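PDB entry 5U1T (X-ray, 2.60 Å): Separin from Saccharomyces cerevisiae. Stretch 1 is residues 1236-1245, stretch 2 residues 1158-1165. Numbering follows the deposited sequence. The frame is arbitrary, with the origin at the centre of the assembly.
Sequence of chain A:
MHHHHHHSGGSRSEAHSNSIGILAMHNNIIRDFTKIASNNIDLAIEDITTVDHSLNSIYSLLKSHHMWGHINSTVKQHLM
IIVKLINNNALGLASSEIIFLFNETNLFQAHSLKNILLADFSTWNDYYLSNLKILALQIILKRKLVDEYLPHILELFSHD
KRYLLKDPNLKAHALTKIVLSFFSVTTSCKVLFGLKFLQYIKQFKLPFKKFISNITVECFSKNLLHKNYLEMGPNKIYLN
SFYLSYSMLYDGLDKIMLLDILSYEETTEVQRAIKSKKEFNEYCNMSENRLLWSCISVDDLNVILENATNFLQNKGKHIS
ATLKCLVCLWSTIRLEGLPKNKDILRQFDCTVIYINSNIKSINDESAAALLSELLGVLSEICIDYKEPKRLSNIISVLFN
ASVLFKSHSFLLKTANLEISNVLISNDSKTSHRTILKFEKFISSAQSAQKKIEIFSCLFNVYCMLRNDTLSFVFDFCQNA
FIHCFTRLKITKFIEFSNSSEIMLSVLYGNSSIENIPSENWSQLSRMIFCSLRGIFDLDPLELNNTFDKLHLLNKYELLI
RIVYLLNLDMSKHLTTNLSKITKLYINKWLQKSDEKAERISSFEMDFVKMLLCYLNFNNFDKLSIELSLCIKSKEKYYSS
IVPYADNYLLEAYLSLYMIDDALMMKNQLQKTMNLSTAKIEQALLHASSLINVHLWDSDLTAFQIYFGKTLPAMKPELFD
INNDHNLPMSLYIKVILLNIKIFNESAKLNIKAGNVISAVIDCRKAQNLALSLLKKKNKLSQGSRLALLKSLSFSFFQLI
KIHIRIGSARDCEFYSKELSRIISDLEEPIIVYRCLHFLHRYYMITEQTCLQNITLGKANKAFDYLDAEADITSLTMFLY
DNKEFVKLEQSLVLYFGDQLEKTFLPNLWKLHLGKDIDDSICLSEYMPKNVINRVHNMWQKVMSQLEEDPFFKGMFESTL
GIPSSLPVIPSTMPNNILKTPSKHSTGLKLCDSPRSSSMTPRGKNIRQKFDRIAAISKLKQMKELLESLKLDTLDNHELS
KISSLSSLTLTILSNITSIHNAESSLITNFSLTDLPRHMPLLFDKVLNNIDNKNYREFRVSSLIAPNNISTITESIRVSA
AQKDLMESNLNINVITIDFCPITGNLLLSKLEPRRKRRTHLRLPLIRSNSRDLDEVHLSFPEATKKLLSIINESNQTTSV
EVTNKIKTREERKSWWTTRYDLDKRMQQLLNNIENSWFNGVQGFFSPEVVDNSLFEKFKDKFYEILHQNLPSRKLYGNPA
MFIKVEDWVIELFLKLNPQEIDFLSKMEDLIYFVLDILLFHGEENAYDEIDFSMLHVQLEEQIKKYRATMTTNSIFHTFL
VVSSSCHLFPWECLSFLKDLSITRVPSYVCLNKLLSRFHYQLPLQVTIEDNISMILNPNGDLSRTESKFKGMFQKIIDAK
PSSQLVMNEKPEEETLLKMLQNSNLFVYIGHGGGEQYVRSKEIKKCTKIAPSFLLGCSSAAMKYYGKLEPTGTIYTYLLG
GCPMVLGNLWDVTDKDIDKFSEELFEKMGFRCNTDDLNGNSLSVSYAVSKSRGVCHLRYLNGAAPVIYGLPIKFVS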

# COMPACT_ATOMS: atom_id res chain seq x y z
N SER A 1236 -12.17 52.75 -19.67
CA SER A 1236 -12.79 51.66 -20.39
C SER A 1236 -13.78 50.93 -19.53
O SER A 1236 -14.95 50.75 -19.89
CB SER A 1236 -11.75 50.66 -20.89
OG SER A 1236 -11.09 51.15 -22.03
N TRP A 1237 -13.28 50.48 -18.40
CA TRP A 1237 -14.04 49.67 -17.51
C TRP A 1237 -15.19 50.29 -16.79
O TRP A 1237 -16.12 49.60 -16.46
CB TRP A 1237 -13.08 49.02 -16.54
CG TRP A 1237 -12.14 48.13 -17.21
CD1 TRP A 1237 -11.98 48.00 -18.52
CD2 TRP A 1237 -11.22 47.24 -16.60
NE1 TRP A 1237 -11.02 47.09 -18.80
CE2 TRP A 1237 -10.55 46.59 -17.62
CE3 TRP A 1237 -10.92 46.92 -15.29
CZ2 TRP A 1237 -9.58 45.66 -17.37
CZ3 TRP A 1237 -9.97 45.99 -15.05
CH2 TRP A 1237 -9.31 45.38 -16.08
N PHE A 1238 -15.16 51.59 -16.53
CA PHE A 1238 -16.25 52.21 -15.81
C PHE A 1238 -16.96 53.29 -16.57
O PHE A 1238 -17.40 54.27 -16.00
CB PHE A 1238 -15.74 52.77 -14.50
CG PHE A 1238 -14.83 51.85 -13.79
CD1 PHE A 1238 -13.55 51.71 -14.18
CD2 PHE A 1238 -15.29 51.11 -12.73
CE1 PHE A 1238 -12.71 50.85 -13.52
CE2 PHE A 1238 -14.46 50.26 -12.07
CZ PHE A 1238 -13.17 50.13 -12.46
N ASN A 1239 -17.08 53.11 -17.87
CA ASN A 1239 -17.70 54.12 -18.68
C ASN A 1239 -19.12 54.32 -18.25
O ASN A 1239 -19.97 53.48 -18.44
CB ASN A 1239 -17.57 53.82 -20.16
CG ASN A 1239 -17.92 52.40 -20.49
OD1 ASN A 1239 -18.11 51.58 -19.59
ND2 ASN A 1239 -18.02 52.10 -21.76
N GLY A 1240 -19.35 55.45 -17.60
CA GLY A 1240 -20.67 55.80 -17.16
C GLY A 1240 -21.01 55.48 -15.74
O GLY A 1240 -22.03 55.91 -15.26
N VAL A 1241 -20.15 54.76 -15.04
CA VAL A 1241 -20.47 54.38 -13.68
C VAL A 1241 -19.42 54.65 -12.63
O VAL A 1241 -19.39 53.98 -11.62
CB VAL A 1241 -20.88 52.91 -13.61
CG1 VAL A 1241 -22.25 52.73 -14.20
CG2 VAL A 1241 -19.88 52.06 -14.35
N GLN A 1242 -18.57 55.63 -12.86
CA GLN A 1242 -17.56 55.95 -11.89
C GLN A 1242 -18.26 56.51 -10.67
O GLN A 1242 -17.69 56.58 -9.61
CB GLN A 1242 -16.58 56.96 -12.43
CG GLN A 1242 -15.83 56.50 -13.65
CD GLN A 1242 -14.66 57.39 -13.94
OE1 GLN A 1242 -14.48 58.40 -13.31
NE2 GLN A 1242 -13.85 57.01 -14.90
N GLY A 1243 -19.48 56.96 -10.85
CA GLY A 1243 -20.29 57.49 -9.77
C GLY A 1243 -20.77 56.48 -8.73
O GLY A 1243 -21.21 56.87 -7.65
N PHE A 1244 -20.67 55.19 -9.07
CA PHE A 1244 -20.99 54.10 -8.15
C PHE A 1244 -20.02 54.18 -6.97
O PHE A 1244 -20.35 53.79 -5.85
CB PHE A 1244 -20.88 52.75 -8.88
CG PHE A 1244 -21.49 51.57 -8.14
CD1 PHE A 1244 -22.86 51.37 -8.13
CD2 PHE A 1244 -20.68 50.65 -7.49
CE1 PHE A 1244 -23.41 50.29 -7.47
CE2 PHE A 1244 -21.23 49.56 -6.84
CZ PHE A 1244 -22.59 49.37 -6.83
N PHE A 1245 -18.83 54.71 -7.23
CA PHE A 1245 -17.80 54.85 -6.21
C PHE A 1245 -17.87 56.17 -5.45
O PHE A 1245 -17.15 56.36 -4.46
CB PHE A 1245 -16.41 54.71 -6.84
CG PHE A 1245 -16.10 53.32 -7.26
CD1 PHE A 1245 -15.59 52.41 -6.33
CD2 PHE A 1245 -16.35 52.91 -8.56
CE1 PHE A 1245 -15.31 51.11 -6.70
CE2 PHE A 1245 -16.08 51.62 -8.95
CZ PHE A 1245 -15.56 50.72 -8.03
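Stretch 2 (1158-1165) RTHLRLPL

The contact between these two stretches of yeast separin is an apolar packing of one face of a β-strand against an irregular, turn-rich segment, made mainly by side chains, with no hydrogen bond passing between them. It illustrates a general principle: a strand whose residues alternate in direction can offer a row of side chains to a neighbour that is mostly loop and turn, here with a short 3-10 segment and a weakly bonded helix about its first residues, when its turns bring apolar side chains, in this case at uneven intervals, against that row.

Stretch 2 is extended from Arg1158 to Leu1163, the end of a strand that begins earlier in the chain, and leaves the strand at Pro1164. Within it the CA-to-CB bonds of Thr1159, Leu1161 and Leu1163 point toward stretch 1. His1160, between the first two, points away, and Arg1162 is out of reach. Every second residue therefore serves the contact. Leu1165, beyond the strand, has a positive phi of 76°; its CA-to-CB bond runs sideways, but the end of its side chain comes nearer to stretch 1.

Stretch 1 is compact by comparison. After Trp1237 the chain turns, with Val1241 N donating to Phe1238 O at 3.0 Å, and then enters a short 3-10 segment in which Phe1244 N donates to Val1241 O at 3.1 Å. Gly1240, with phi near 97°, takes part in this turning; a CB there would be jammed against the carbonyl oxygen of Asn1239. In this conformation Val1241 and Phe1244 both direct their CA-to-CB bonds toward the strand.

The two chains run in opposite senses, so that the start of stretch 1 meets the end of stretch 2. Trp1237 CA and Leu1165 CA are 5.4 Å apart, whereas Phe1244 CA and Leu1161 CA are 9.2 Å apart, a wider gap bridged by side chains. At the close end, Leu1165 CD2 lies over one face of the Trp1237 indole, 3.9 Å from the centroid of its five-membered ring and 18° off the ring normal, a CH-pi contact; the same CD2 is 3.7 Å from Trp1237 CG.

In the middle, Leu1163 reaches several partners. Its CD1 approaches the backbone oxygen Trp1237 O at 3.5 Å and Phe1238 CD2 at 4.1 Å, while Leu1163 CD2 meets Val1241 CG2 at 3.9 Å. The other methyl of the valine, Val1241 CG1, lies 3.9 Å from Leu1161 CD2, so this branched side chain touches two successive inward-facing leucines of the strand.

Phe1244, in the t rotamer, carries the contact to the far end. Leu1161 lies over one face of its ring, with Phe1244 CD1 4.0 Å from Leu1161 CD2. Two residues earlier in the strand, Thr1159 OG1 lies 3.1 Å from Phe1244 CE1, a tight approach of an aromatic carbon to a hydroxyl oxygen. Together the two stretches bury 438 Å², a modest area built largely from aromatic and aliphatic surfaces in close fit.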

# COMPACT_ATOMS: atom_id res chain seq x y z
N ARG A 1158 -28.82 48.16 -1.22
CA ARG A 1158 -27.95 47.17 -1.80
C ARG A 1158 -28.04 47.23 -3.29
O ARG A 1158 -29.08 47.01 -3.85
CB ARG A 1158 -28.47 45.81 -1.42
CG ARG A 1158 -27.55 45.00 -0.54
CD ARG A 1158 -28.32 43.84 0.04
NE ARG A 1158 -28.14 43.74 1.47
CZ ARG A 1158 -29.14 43.76 2.33
NH1 ARG A 1158 -28.89 43.66 3.62
NH2 ARG A 1158 -30.37 43.86 1.91
N THR A 1159 -26.93 47.48 -3.95
CA THR A 1159 -26.95 47.53 -5.41
C THR A 1159 -25.72 46.85 -5.97
O THR A 1159 -24.71 46.70 -5.30
CB THR A 1159 -27.02 48.99 -5.93
OG1 THR A 1159 -25.84 49.70 -5.57
CG2 THR A 1159 -28.21 49.70 -5.32
N HIS A 1160 -25.80 46.44 -7.23
CA HIS A 1160 -24.76 45.61 -7.81
C HIS A 1160 -24.76 45.87 -9.30
O HIS A 1160 -25.81 46.14 -9.84
CB HIS A 1160 -25.03 44.14 -7.49
CG HIS A 1160 -24.42 43.17 -8.45
ND1 HIS A 1160 -23.08 42.85 -8.43
CD2 HIS A 1160 -24.96 42.45 -9.46
CE1 HIS A 1160 -22.82 41.97 -9.39
NE2 HIS A 1160 -23.95 41.71 -10.02
N LEU A 1161 -23.62 45.84 -9.97
CA LEU A 1161 -23.69 45.94 -11.42
C LEU A 1161 -22.61 45.18 -12.18
O LEU A 1161 -21.51 45.00 -11.68
CB LEU A 1161 -23.70 47.41 -11.85
CG LEU A 1161 -22.77 48.47 -11.29
CD1 LEU A 1161 -21.36 48.14 -11.71
CD2 LEU A 1161 -23.18 49.84 -11.81
N ARG A 1162 -22.92 44.72 -13.39
CA ARG A 1162 -22.00 43.87 -14.15
C ARG A 1162 -21.42 44.65 -15.31
O ARG A 1162 -22.14 45.17 -16.15
CB ARG A 1162 -22.70 42.61 -14.65
CG ARG A 1162 -23.37 41.82 -13.56
CD ARG A 1162 -23.90 40.48 -14.05
NE ARG A 1162 -23.43 39.39 -13.20
CZ ARG A 1162 -22.45 38.56 -13.55
NH1 ARG A 1162 -21.85 38.71 -14.73
NH2 ARG A 1162 -22.05 37.58 -12.71
N LEU A 1163 -20.09 44.74 -15.34
CA LEU A 1163 -19.40 45.51 -16.37
C LEU A 1163 -18.69 44.58 -17.34
O LEU A 1163 -17.83 43.80 -16.92
CB LEU A 1163 -18.40 46.48 -15.74
CG LEU A 1163 -18.95 47.28 -14.55
CD1 LEU A 1163 -17.86 48.05 -13.84
CD2 LEU A 1163 -20.04 48.20 -15.02
N PRO A 1164 -19.05 44.63 -18.62
CA PRO A 1164 -18.58 43.72 -19.66
C PRO A 1164 -17.10 43.86 -20.08
O PRO A 1164 -16.43 42.82 -20.29
CB PRO A 1164 -19.49 44.06 -20.84
CG PRO A 1164 -20.70 44.62 -20.22
CD PRO A 1164 -20.23 45.40 -19.05
N LEU A 1165 -16.62 45.10 -20.22
CA LEU A 1165 -15.23 45.39 -20.64
C LEU A 1165 -15.03 45.17 -22.15
O LEU A 1165 -15.24 46.09 -22.96
CB LEU A 1165 -14.20 44.55 -19.85
CG LEU A 1165 -14.33 44.31 -18.33
CD1 LEU A 1165 -13.04 43.79 -17.73
CD2 LEU A 1165 -14.81 45.55 -17.58